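Local coordinates for protocatechuate decarboxylase (Klebsiella pneumoniae, PDB 5O3M), which probably removes the carboxyl group of 3,4-dihydroxybenzoate (protocatechuate) to give catechol, as a UbiD-family decarboxylase that depends on prenylated flavin, at residues A[44-49]-A[79-84]; A[169-174]-A[336-341]; A[357-362]-A[409-414]; A[418-423]-A[478-483]. All coordinates share one frame; numbering follows the deposited sequence.

Contact 1 (A[44-49]-A[79-84]); sequences ETDHPV and MFNNIK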
# COMPACT_ATOMS: atom_id res chain seq x y z
N GLU A 44 -3.69 -46.45 -29.95
CA GLU A 44 -4.78 -46.58 -30.92
C GLU A 44 -6.02 -47.21 -30.28
O GLU A 44 -5.92 -47.97 -29.31
CB GLU A 44 -4.37 -47.43 -32.13
CG GLU A 44 -3.29 -46.82 -33.01
CD GLU A 44 -3.30 -47.41 -34.40
OE1 GLU A 44 -4.13 -48.31 -34.62
OE2 GLU A 44 -2.52 -46.95 -35.27
N THR A 45 -7.19 -46.88 -30.84
CA THR A 45 -8.42 -47.55 -30.46
C THR A 45 -9.28 -47.80 -31.69
O THR A 45 -9.39 -46.94 -32.57
CB THR A 45 -9.23 -46.75 -29.43
OG1 THR A 45 -10.46 -47.44 -29.18
CG2 THR A 45 -9.51 -45.32 -29.92
N ASP A 46 -9.85 -49.01 -31.76
CA ASP A 46 -10.83 -49.37 -32.78
C ASP A 46 -12.25 -49.29 -32.26
O ASP A 46 -13.19 -49.63 -32.99
CB ASP A 46 -10.55 -50.79 -33.31
CG ASP A 46 -9.24 -50.88 -34.09
OD1 ASP A 46 -8.88 -49.91 -34.77
OD2 ASP A 46 -8.57 -51.92 -34.01
N HIS A 47 -12.43 -48.85 -31.01
CA HIS A 47 -13.77 -48.65 -30.45
C HIS A 47 -14.44 -47.45 -31.12
O HIS A 47 -13.80 -46.41 -31.29
CB HIS A 47 -13.67 -48.44 -28.94
CG HIS A 47 -14.97 -48.62 -28.21
ND1 HIS A 47 -15.81 -47.58 -27.90
CD2 HIS A 47 -15.53 -49.73 -27.66
CE1 HIS A 47 -16.85 -48.03 -27.22
NE2 HIS A 47 -16.70 -49.34 -27.07
N PRO A 48 -15.71 -47.57 -31.51
CA PRO A 48 -16.36 -46.49 -32.26
C PRO A 48 -16.49 -45.22 -31.43
O PRO A 48 -16.84 -45.26 -30.25
CB PRO A 48 -17.73 -47.08 -32.62
CG PRO A 48 -17.52 -48.57 -32.57
CD PRO A 48 -16.56 -48.77 -31.42
N VAL A 49 -16.17 -44.10 -32.06
CA VAL A 49 -16.21 -42.80 -31.41
C VAL A 49 -16.98 -41.81 -32.29
O VAL A 49 -16.80 -41.78 -33.51
CB VAL A 49 -14.80 -42.26 -31.12
CG1 VAL A 49 -14.17 -41.73 -32.40
CG2 VAL A 49 -14.88 -41.16 -30.05
N MET A 79 -4.75 -42.28 -31.53
CA MET A 79 -5.36 -42.45 -32.84
C MET A 79 -6.72 -43.13 -32.67
O MET A 79 -6.80 -44.22 -32.10
CB MET A 79 -4.46 -43.26 -33.77
CG MET A 79 -4.99 -43.44 -35.21
SD MET A 79 -4.81 -41.95 -36.23
CE MET A 79 -3.06 -41.95 -36.58
N PHE A 80 -7.78 -42.47 -33.17
CA PHE A 80 -9.12 -43.04 -33.21
C PHE A 80 -9.37 -43.60 -34.62
O PHE A 80 -9.52 -42.83 -35.58
CB PHE A 80 -10.17 -41.99 -32.84
CG PHE A 80 -10.11 -41.56 -31.40
CD1 PHE A 80 -9.22 -40.58 -30.98
CD2 PHE A 80 -10.93 -42.15 -30.45
CE1 PHE A 80 -9.16 -40.17 -29.64
CE2 PHE A 80 -10.87 -41.76 -29.09
CZ PHE A 80 -9.98 -40.77 -28.70
N ASN A 81 -9.40 -44.93 -34.73
CA ASN A 81 -9.52 -45.57 -36.04
C ASN A 81 -10.96 -45.72 -36.51
O ASN A 81 -11.18 -45.87 -37.72
CB ASN A 81 -8.89 -46.97 -36.01
CG ASN A 81 -7.38 -46.93 -35.99
OD1 ASN A 81 -6.76 -46.02 -36.56
ND2 ASN A 81 -6.78 -47.92 -35.35
N ASN A 82 -11.92 -45.73 -35.61
CA ASN A 82 -13.31 -46.08 -35.93
C ASN A 82 -14.15 -44.85 -35.60
O ASN A 82 -14.45 -44.59 -34.44
CB ASN A 82 -13.74 -47.32 -35.14
CG ASN A 82 -15.12 -47.82 -35.52
OD1 ASN A 82 -15.87 -47.18 -36.27
ND2 ASN A 82 -15.47 -48.98 -34.99
N ILE A 83 -14.53 -44.11 -36.64
CA ILE A 83 -15.18 -42.81 -36.52
C ILE A 83 -16.61 -42.96 -37.00
O ILE A 83 -16.85 -43.17 -38.19
CB ILE A 83 -14.44 -41.74 -37.34
CG1 ILE A 83 -12.93 -41.80 -37.10
CG2 ILE A 83 -15.04 -40.35 -37.05
CD1 ILE A 83 -12.48 -41.41 -35.67
N LYS A 84 -17.57 -42.82 -36.09
CA LYS A 84 -18.98 -42.94 -36.47
C LYS A 84 -19.33 -41.95 -37.57
O LYS A 84 -19.04 -40.75 -37.46
CB LYS A 84 -19.89 -42.74 -35.26
CG LYS A 84 -19.67 -43.71 -34.12
CD LYS A 84 -20.86 -43.68 -33.17
CE LYS A 84 -20.54 -44.36 -31.86
NZ LYS A 84 -21.77 -44.53 -31.05
O HOH W 1 -4.31 -46.26 -37.30
O HOH W 2 -12.17 -44.87 -33.05
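Asn81 reaches across to Glu44 and Asp46. Asn81 CB lies against Asp46 OD1 at 3.2 Å. CG turns away from its own carbonyl carbon (chi1 -73°), which brings the amide between the two carboxylates. Asn81 ND2 donates one N-H to Glu44 OE1 (2.8 Å) from above the carboxylate plane. Asn81 ND2 donates the other to Asp46 OD1 (3.0 Å) on the syn side, somewhat out of the carboxylate plane. Both acceptors lie near the amide plane, so the amide is held against rotation. Asn81 OD1 accepts a hydrogen bond from a water that also donates to Glu44 OE2, and Tyr42 binds that same OE2.

Asn82 ND2 bonds to the carbonyl O of Asp46 (3.1 Å) and sits against Pro48 CG. On the apolar side, Thr45 CG2 touches Phe80 CD2 at 3.5 Å. Val49 CG1 packs on the same ring and on Ile83 CD1. Leu55 and Val58 of helix 54-62 also cover Phe80. Thr45 OG1 is hydrogen-bonded to the backbone O of Phe506 of the second subunit.

The strands pair in parallel, with Thr45 N bonded to Met79 O (3.0 Å). With helix 54-62 as the crossover they form a beta-alpha-beta unit in the UbiD N-terminal domain.

Contact 2 (A[169-174]-A[336-341]); sequences FCLGLA and ILQTLV. With 9JE (pentane-1,5-diol), chain G.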
# COMPACT_ATOMS: atom_id res chain seq x y z
N PHE A 169 -11.49 -27.77 -37.41
CA PHE A 169 -10.10 -28.21 -37.58
C PHE A 169 -9.23 -27.25 -36.78
O PHE A 169 -9.29 -26.03 -37.00
CB PHE A 169 -9.68 -28.22 -39.05
CG PHE A 169 -10.61 -28.99 -39.96
CD1 PHE A 169 -10.64 -30.38 -39.95
CD2 PHE A 169 -11.45 -28.33 -40.84
CE1 PHE A 169 -11.49 -31.09 -40.79
CE2 PHE A 169 -12.30 -29.02 -41.67
CZ PHE A 169 -12.31 -30.41 -41.65
N CYS A 170 -8.43 -27.79 -35.86
CA CYS A 170 -7.67 -26.97 -34.92
C CYS A 170 -6.18 -26.91 -35.21
O CYS A 170 -5.46 -26.19 -34.52
CB CYS A 170 -7.88 -27.45 -33.48
SG CYS A 170 -9.57 -27.20 -32.86
N LEU A 171 -5.68 -27.65 -36.20
CA LEU A 171 -4.25 -27.63 -36.49
C LEU A 171 -4.00 -27.36 -37.96
O LEU A 171 -3.23 -28.04 -38.63
CB LEU A 171 -3.60 -28.94 -36.04
CG LEU A 171 -3.26 -29.03 -34.55
CD1 LEU A 171 -2.64 -30.35 -34.24
CD2 LEU A 171 -2.32 -27.88 -34.13
N GLY A 172 -4.67 -26.33 -38.49
CA GLY A 172 -4.54 -25.96 -39.89
C GLY A 172 -3.39 -25.01 -40.17
O GLY A 172 -3.39 -23.87 -39.69
N LEU A 173 -2.41 -25.46 -40.95
CA LEU A 173 -1.27 -24.64 -41.31
C LEU A 173 -1.54 -23.97 -42.66
O LEU A 173 -1.56 -24.64 -43.70
CB LEU A 173 0.01 -25.46 -41.34
CG LEU A 173 1.29 -24.66 -41.57
CD1 LEU A 173 1.92 -24.19 -40.22
CD2 LEU A 173 2.29 -25.48 -42.37
N ALA A 174 -1.76 -22.66 -42.63
CA ALA A 174 -2.07 -21.91 -43.83
C ALA A 174 -0.79 -21.47 -44.52
O ALA A 174 0.13 -20.96 -43.88
CB ALA A 174 -2.93 -20.69 -43.49
N ILE A 336 -4.76 -39.49 -42.34
CA ILE A 336 -5.01 -39.16 -40.94
C ILE A 336 -5.51 -37.72 -40.87
O ILE A 336 -4.94 -36.84 -41.52
CB ILE A 336 -3.74 -39.33 -40.09
CG1 ILE A 336 -3.25 -40.77 -40.14
CG2 ILE A 336 -4.01 -38.88 -38.64
CD1 ILE A 336 -1.80 -40.91 -39.79
N LEU A 337 -6.56 -37.49 -40.09
CA LEU A 337 -6.96 -36.14 -39.72
C LEU A 337 -6.40 -35.84 -38.34
O LEU A 337 -6.80 -36.46 -37.35
CB LEU A 337 -8.48 -35.97 -39.74
CG LEU A 337 -8.71 -34.53 -39.29
CD1 LEU A 337 -8.90 -33.59 -40.47
CD2 LEU A 337 -9.84 -34.44 -38.31
N GLN A 338 -5.48 -34.88 -38.26
CA GLN A 338 -4.83 -34.52 -37.00
C GLN A 338 -5.37 -33.19 -36.49
O GLN A 338 -5.49 -32.23 -37.27
CB GLN A 338 -3.31 -34.45 -37.16
CG GLN A 338 -2.59 -33.92 -35.95
CD GLN A 338 -1.08 -33.77 -36.19
OE1 GLN A 338 -0.63 -33.73 -37.33
NE2 GLN A 338 -0.32 -33.68 -35.11
N THR A 339 -5.74 -33.15 -35.22
CA THR A 339 -6.22 -31.94 -34.57
C THR A 339 -5.81 -32.02 -33.11
O THR A 339 -4.91 -32.78 -32.75
CB THR A 339 -7.74 -31.78 -34.79
OG1 THR A 339 -8.19 -30.52 -34.25
CG2 THR A 339 -8.50 -32.92 -34.15
N LEU A 340 -6.47 -31.25 -32.24
CA LEU A 340 -6.11 -31.26 -30.83
C LEU A 340 -7.37 -31.19 -29.97
O LEU A 340 -8.45 -30.84 -30.44
CB LEU A 340 -5.14 -30.11 -30.49
CG LEU A 340 -5.49 -28.69 -30.97
CD1 LEU A 340 -6.75 -28.17 -30.28
CD2 LEU A 340 -4.32 -27.76 -30.71
N VAL A 341 -7.21 -31.54 -28.69
CA VAL A 341 -8.27 -31.49 -27.70
C VAL A 341 -7.78 -30.67 -26.51
O VAL A 341 -6.67 -30.91 -26.02
CB VAL A 341 -8.68 -32.90 -27.23
CG1 VAL A 341 -9.68 -32.82 -26.08
CG2 VAL A 341 -9.23 -33.73 -28.40
C02 9JE G . -0.73 -21.20 -31.66
C03 9JE G . -0.89 -22.71 -31.64
C04 9JE G . -2.22 -23.17 -31.05
C05 9JE G . -3.20 -23.71 -32.10
C06 9JE G . -4.60 -23.99 -31.53
O01 9JE G . 0.38 -20.87 -30.88
O07 9JE G . -5.53 -24.23 -32.57
O HOH W 3 -6.79 -29.85 -37.74
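Cys170 CB packs against both Thr339 and Leu340, and this is the tight part of the contact. Cys170 CB lies 3.2 Å from Thr339 OG1 and 3.5 Å from Leu340 CD1, the second closer than usual for two carbons. The Leu340 side chain gets there because its CG sits between the backbone N and the carbonyl carbon (chi1 49°). Thr339 OG1 also accepts a hydrogen bond from Cys170 N that is long and bent, at 3.2 Å with an angle of 141° at the hydrogen.

Strand 169-174 belongs to the antiparallel sheet of the Rift-related domain. Strand 337-339 is an outer strand, within this chain, of the mixed sheet that also holds strand 91-93. The two run at 104° to each other, so they pack across one another and form no ladder. A water adds a second polar link: it accepts from Leu171 N and donates to Gln338 O.

Looser is the approach of Leu171 CD2 to Leu340 CD2 at 4.0 Å, the two side chains crossing at about a right angle. Leu171 CD1 rests closer, against the carbonyl of Thr339. At the far end Phe169 CE1 is also close to Leu337 CD1, at 3.6 Å, and Met230 packs on both residues.

Toward the ligand pocket the contact meets pentane-1,5-diol. Its O07 donates to Cys170 O (2.8 Å), while its C06 lies 3.9 Å from Leu340 CD2.

Contact 3 (A[357-362]-A[409-414]); sequences ASIWNA and LATYSE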
# COMPACT_ATOMS: atom_id res chain seq x y z
N ALA A 357 11.54 -19.17 -25.61
CA ALA A 357 12.68 -18.80 -26.44
C ALA A 357 12.88 -17.29 -26.47
O ALA A 357 14.01 -16.80 -26.40
CB ALA A 357 12.51 -19.35 -27.86
N SER A 358 11.78 -16.52 -26.55
CA SER A 358 11.92 -15.07 -26.58
C SER A 358 12.40 -14.51 -25.23
O SER A 358 13.14 -13.52 -25.19
CB SER A 358 10.60 -14.42 -27.01
OG SER A 358 9.69 -14.33 -25.92
N ILE A 359 11.98 -15.12 -24.13
CA ILE A 359 12.51 -14.72 -22.82
C ILE A 359 14.00 -15.07 -22.71
O ILE A 359 14.81 -14.25 -22.26
CB ILE A 359 11.67 -15.35 -21.70
CG1 ILE A 359 10.24 -14.81 -21.75
CG2 ILE A 359 12.29 -15.07 -20.32
CD1 ILE A 359 9.25 -15.53 -20.86
N TRP A 360 14.38 -16.29 -23.12
CA TRP A 360 15.79 -16.67 -23.15
C TRP A 360 16.63 -15.64 -23.89
O TRP A 360 17.68 -15.22 -23.41
CB TRP A 360 15.95 -18.03 -23.84
CG TRP A 360 16.19 -19.19 -22.95
CD1 TRP A 360 15.38 -20.30 -22.80
CD2 TRP A 360 17.30 -19.39 -22.09
NE1 TRP A 360 15.94 -21.16 -21.89
CE2 TRP A 360 17.12 -20.63 -21.44
CE3 TRP A 360 18.45 -18.64 -21.80
CZ2 TRP A 360 18.03 -21.12 -20.51
CZ3 TRP A 360 19.35 -19.13 -20.89
CH2 TRP A 360 19.14 -20.35 -20.25
N ASN A 361 16.20 -15.28 -25.10
CA ASN A 361 17.00 -14.39 -25.93
C ASN A 361 17.11 -13.01 -25.29
O ASN A 361 18.18 -12.40 -25.29
CB ASN A 361 16.38 -14.28 -27.33
CG ASN A 361 16.51 -15.57 -28.14
OD1 ASN A 361 17.46 -16.34 -28.00
ND2 ASN A 361 15.53 -15.81 -29.01
N ALA A 362 16.01 -12.51 -24.73
CA ALA A 362 16.05 -11.18 -24.15
C ALA A 362 16.90 -11.15 -22.89
O ALA A 362 17.71 -10.23 -22.71
CB ALA A 362 14.64 -10.69 -23.87
N LEU A 409 8.39 -9.54 -18.90
CA LEU A 409 7.11 -8.87 -19.14
C LEU A 409 7.19 -7.96 -20.35
O LEU A 409 6.20 -7.79 -21.05
CB LEU A 409 6.68 -8.07 -17.91
CG LEU A 409 6.37 -8.84 -16.63
CD1 LEU A 409 6.27 -7.89 -15.44
CD2 LEU A 409 5.08 -9.65 -16.78
N ALA A 410 8.36 -7.39 -20.62
CA ALA A 410 8.46 -6.47 -21.74
C ALA A 410 8.50 -7.20 -23.08
O ALA A 410 7.91 -6.72 -24.06
CB ALA A 410 9.71 -5.58 -21.60
N THR A 411 9.20 -8.35 -23.16
CA THR A 411 9.31 -9.02 -24.45
C THR A 411 8.09 -9.89 -24.77
O THR A 411 7.89 -10.22 -25.94
CB THR A 411 10.60 -9.87 -24.53
OG1 THR A 411 10.44 -11.09 -23.80
CG2 THR A 411 11.77 -9.10 -23.97
N TYR A 412 7.27 -10.25 -23.79
CA TYR A 412 6.06 -11.03 -24.06
C TYR A 412 4.88 -10.38 -23.33
O TYR A 412 4.58 -10.74 -22.18
CB TYR A 412 6.27 -12.52 -23.65
CG TYR A 412 5.33 -13.50 -24.35
CD1 TYR A 412 5.64 -14.02 -25.62
CD2 TYR A 412 4.14 -13.92 -23.75
CE1 TYR A 412 4.78 -14.92 -26.27
CE2 TYR A 412 3.27 -14.82 -24.40
CZ TYR A 412 3.60 -15.32 -25.65
OH TYR A 412 2.74 -16.22 -26.28
N SER A 413 4.19 -9.44 -24.01
CA SER A 413 3.17 -8.61 -23.37
C SER A 413 1.96 -9.40 -22.91
O SER A 413 1.21 -8.93 -22.05
CB SER A 413 2.71 -7.49 -24.32
OG SER A 413 1.91 -7.98 -25.38
N GLU A 414 1.76 -10.60 -23.42
CA GLU A 414 0.63 -11.41 -22.99
C GLU A 414 0.92 -12.19 -21.71
O GLU A 414 0.03 -12.89 -21.22
CB GLU A 414 0.23 -12.35 -24.15
CG GLU A 414 -0.46 -11.57 -25.28
CD GLU A 414 -0.76 -12.41 -26.51
OE1 GLU A 414 -0.31 -13.56 -26.58
OE2 GLU A 414 -1.46 -11.91 -27.42
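Thr411 faces Ser358 and Ala362 where two helices meet. Thr411, Ser358 and Tyr412 have the most surface buried here. Thr411 CG2 presses on Ala362 CB at 3.3 Å. This is a close approach for two methyl groups. The Thr411 CG2 branch lies anti to the carbonyl carbon, while OG1 sits between the backbone N and the carbonyl carbon (chi1 77°). Thr411 OG1 is thereby turned toward Ser358, but it stays 3.9 Å from both Ser358 O and Ser358 OG. Each hydroxyl has a bond to its own helix instead. Ser358 OG bonds to Thr355 O, and Thr411 OG1 bonds weakly to Leu407 O.

In the C-terminal domain of the UbiD fold this is where the long helix 344-366 passes the last turn of helix 400-411. Tyr412, the first residue to leave helical geometry, carries the chain away from that turn. Its ring approaches Ser358 obliquely, with Tyr412 CD1 4.1 Å from Ser358 OG. The hydroxyl at the ring's far end bonds to Lys383.

Ile359 is at the margin of the contact. Ile359 CG1 comes to 4.3 Å from Thr411 OG1, and its side chain also packs on Val374 and Leu415. Beyond the contact, Leu409 O bonds to Gln403 of the third subunit.

Contact 4 (A[418-423]-A[478-483]); sequences IILVDE and KTIFDC. With 9JE (pentane-1,5-diol), chain H.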
# COMPACT_ATOMS: atom_id res chain seq x y z
N ILE A 418 4.95 -13.40 -13.07
CA ILE A 418 6.29 -13.96 -13.12
C ILE A 418 6.62 -14.55 -11.76
O ILE A 418 6.33 -13.94 -10.73
CB ILE A 418 7.33 -12.88 -13.49
CG1 ILE A 418 6.98 -12.23 -14.82
CG2 ILE A 418 8.74 -13.46 -13.43
CD1 ILE A 418 7.17 -13.14 -16.03
N ILE A 419 7.23 -15.73 -11.75
CA ILE A 419 7.74 -16.32 -10.52
C ILE A 419 9.23 -16.53 -10.69
O ILE A 419 9.68 -17.14 -11.67
CB ILE A 419 7.03 -17.64 -10.16
CG1 ILE A 419 5.52 -17.40 -10.05
CG2 ILE A 419 7.59 -18.18 -8.87
CD1 ILE A 419 4.73 -18.70 -9.82
N LEU A 420 10.01 -15.97 -9.77
CA LEU A 420 11.46 -16.01 -9.81
C LEU A 420 11.96 -17.01 -8.79
O LEU A 420 11.56 -16.95 -7.62
CB LEU A 420 12.05 -14.63 -9.51
CG LEU A 420 11.55 -13.51 -10.41
CD1 LEU A 420 11.92 -12.18 -9.80
CD2 LEU A 420 12.17 -13.66 -11.78
N VAL A 421 12.83 -17.94 -9.23
CA VAL A 421 13.40 -18.94 -8.34
C VAL A 421 14.88 -19.13 -8.64
O VAL A 421 15.37 -18.78 -9.72
CB VAL A 421 12.65 -20.29 -8.42
CG1 VAL A 421 11.18 -20.12 -8.08
CG2 VAL A 421 12.85 -20.95 -9.81
N ASP A 422 15.58 -19.73 -7.68
CA ASP A 422 17.01 -19.99 -7.79
C ASP A 422 17.27 -21.32 -8.50
O ASP A 422 16.35 -22.07 -8.81
CB ASP A 422 17.63 -19.98 -6.39
CG ASP A 422 17.59 -18.62 -5.78
OD1 ASP A 422 18.25 -17.73 -6.35
OD2 ASP A 422 16.87 -18.43 -4.77
N GLU A 423 18.56 -21.62 -8.72
CA GLU A 423 18.93 -22.76 -9.54
C GLU A 423 18.71 -24.09 -8.85
O GLU A 423 18.86 -25.12 -9.51
CB GLU A 423 20.39 -22.65 -9.99
CG GLU A 423 21.41 -22.88 -8.88
CD GLU A 423 21.81 -21.60 -8.15
OE1 GLU A 423 21.06 -20.59 -8.19
OE2 GLU A 423 22.88 -21.61 -7.52
N LYS A 478 -0.25 -7.07 -13.23
CA LYS A 478 0.75 -8.12 -13.41
C LYS A 478 1.64 -8.16 -12.18
O LYS A 478 2.09 -7.11 -11.70
CB LYS A 478 1.54 -7.89 -14.69
CG LYS A 478 0.63 -7.71 -15.90
CD LYS A 478 1.35 -7.88 -17.22
CE LYS A 478 0.39 -7.78 -18.37
NZ LYS A 478 1.14 -7.80 -19.66
N THR A 479 1.86 -9.36 -11.63
CA THR A 479 2.54 -9.53 -10.35
C THR A 479 3.84 -10.31 -10.51
O THR A 479 3.86 -11.34 -11.20
CB THR A 479 1.63 -10.25 -9.36
OG1 THR A 479 0.40 -9.53 -9.25
CG2 THR A 479 2.28 -10.36 -7.98
N ILE A 480 4.91 -9.81 -9.89
CA ILE A 480 6.19 -10.49 -9.83
C ILE A 480 6.33 -11.08 -8.44
O ILE A 480 6.33 -10.35 -7.44
CB ILE A 480 7.36 -9.54 -10.15
CG1 ILE A 480 7.19 -8.88 -11.52
CG2 ILE A 480 8.72 -10.26 -10.07
CD1 ILE A 480 8.05 -7.62 -11.71
N PHE A 481 6.43 -12.42 -8.35
CA PHE A 481 6.64 -13.11 -7.08
C PHE A 481 8.12 -13.47 -7.02
O PHE A 481 8.57 -14.42 -7.68
CB PHE A 481 5.79 -14.37 -6.95
CG PHE A 481 4.30 -14.15 -7.01
CD1 PHE A 481 3.65 -14.17 -8.22
CD2 PHE A 481 3.56 -13.99 -5.85
CE1 PHE A 481 2.25 -14.00 -8.29
CE2 PHE A 481 2.20 -13.79 -5.92
CZ PHE A 481 1.54 -13.82 -7.15
N ASP A 482 8.88 -12.73 -6.22
CA ASP A 482 10.31 -12.98 -6.09
C ASP A 482 10.52 -14.03 -5.00
O ASP A 482 10.45 -13.72 -3.80
CB ASP A 482 11.08 -11.71 -5.76
CG ASP A 482 12.58 -11.97 -5.63
OD1 ASP A 482 13.03 -13.13 -5.89
OD2 ASP A 482 13.31 -11.03 -5.25
N CYS A 483 10.83 -15.26 -5.41
CA CYS A 483 11.14 -16.35 -4.50
C CYS A 483 12.62 -16.77 -4.59
O CYS A 483 12.97 -17.91 -4.31
CB CYS A 483 10.21 -17.54 -4.77
SG CYS A 483 8.40 -17.03 -4.85
C02 9JE H . 19.59 -20.80 -3.26
C03 9JE H . 20.57 -21.43 -4.24
C04 9JE H . 21.56 -22.41 -3.62
C05 9JE H . 22.14 -23.21 -4.81
C06 9JE H . 23.23 -24.15 -4.33
O01 9JE H . 20.31 -19.74 -2.67
O07 9JE H . 22.89 -24.38 -2.94
O HOH W 4 14.61 -19.85 -4.92
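The Phe481 ring has Ile418 O at its edge, near the ring plane, with CD1 3.7 Å from that oxygen. Thr479 CG2 lies over one face, offset toward the rim. Ile419 CG1 comes up obliquely to Phe481 CD1 at 4.2 Å. The ring also packs on Met437 of helix 430-439 and on Phe481 of the second subunit.

These residues belong to neighbouring parallel strands in the mixed sheet of the UbiD C-terminal domain. Helices cover both sides of it. Ile419 and Phe481 face helix 430-439, while Ile418 and Ile480 face helix 400-411. On the latter side Leu420 CD1 meets Ile480 CG2 at 3.7 Å. Leu420 CG is anti to its carbonyl carbon (chi1 -56°), and the extended branch beyond it carries CD1 to Ile480.

The ladder is regular at first. Phe481 N bonds to Ile418 O at 2.8 Å with a nearly straight N-H (177°), and Leu420 N bonds to Phe481 O. At the C-terminal end the bond from Cys483 N to Leu420 O is bent to 136°.

There the strands meet a ligand pocket. Asp422 CB lies 3.8 Å from C02 of pentane-1,5-diol, and Glu423 OE2 lies near its C05. Asp422 OD2 also accepts from Val485 N. A water links the strand ends: it accepts from Asp422 N and donates to Asp422 OD2 and to Cys483 O (2.6 Å).

From the N terminus, contact 1 closes first, bringing 79-84 back beside 44-49 around helix 54-62. Contact 2 follows with a far longer loop, which joins the Rift-related antiparallel sheet to the mixed sheet that contact 1 begins. The two meet where Met79 CE packs on Ile336 CD1 at 3.6 Å. Strand 337-339 then leads into helix 344-366, where contact 3 opens. Contact 3 closes at 409-414 just before contact 4 opens at 418-423, so all four stand in series and none nest or cross. Contacts 3 and 4 share the C-terminal domain and touch through the Lys478 NZ to Ser413 O bond and through Leu409, which packs on Ile418 and Ile480. Contacts 1 and 4 both reach the second subunit.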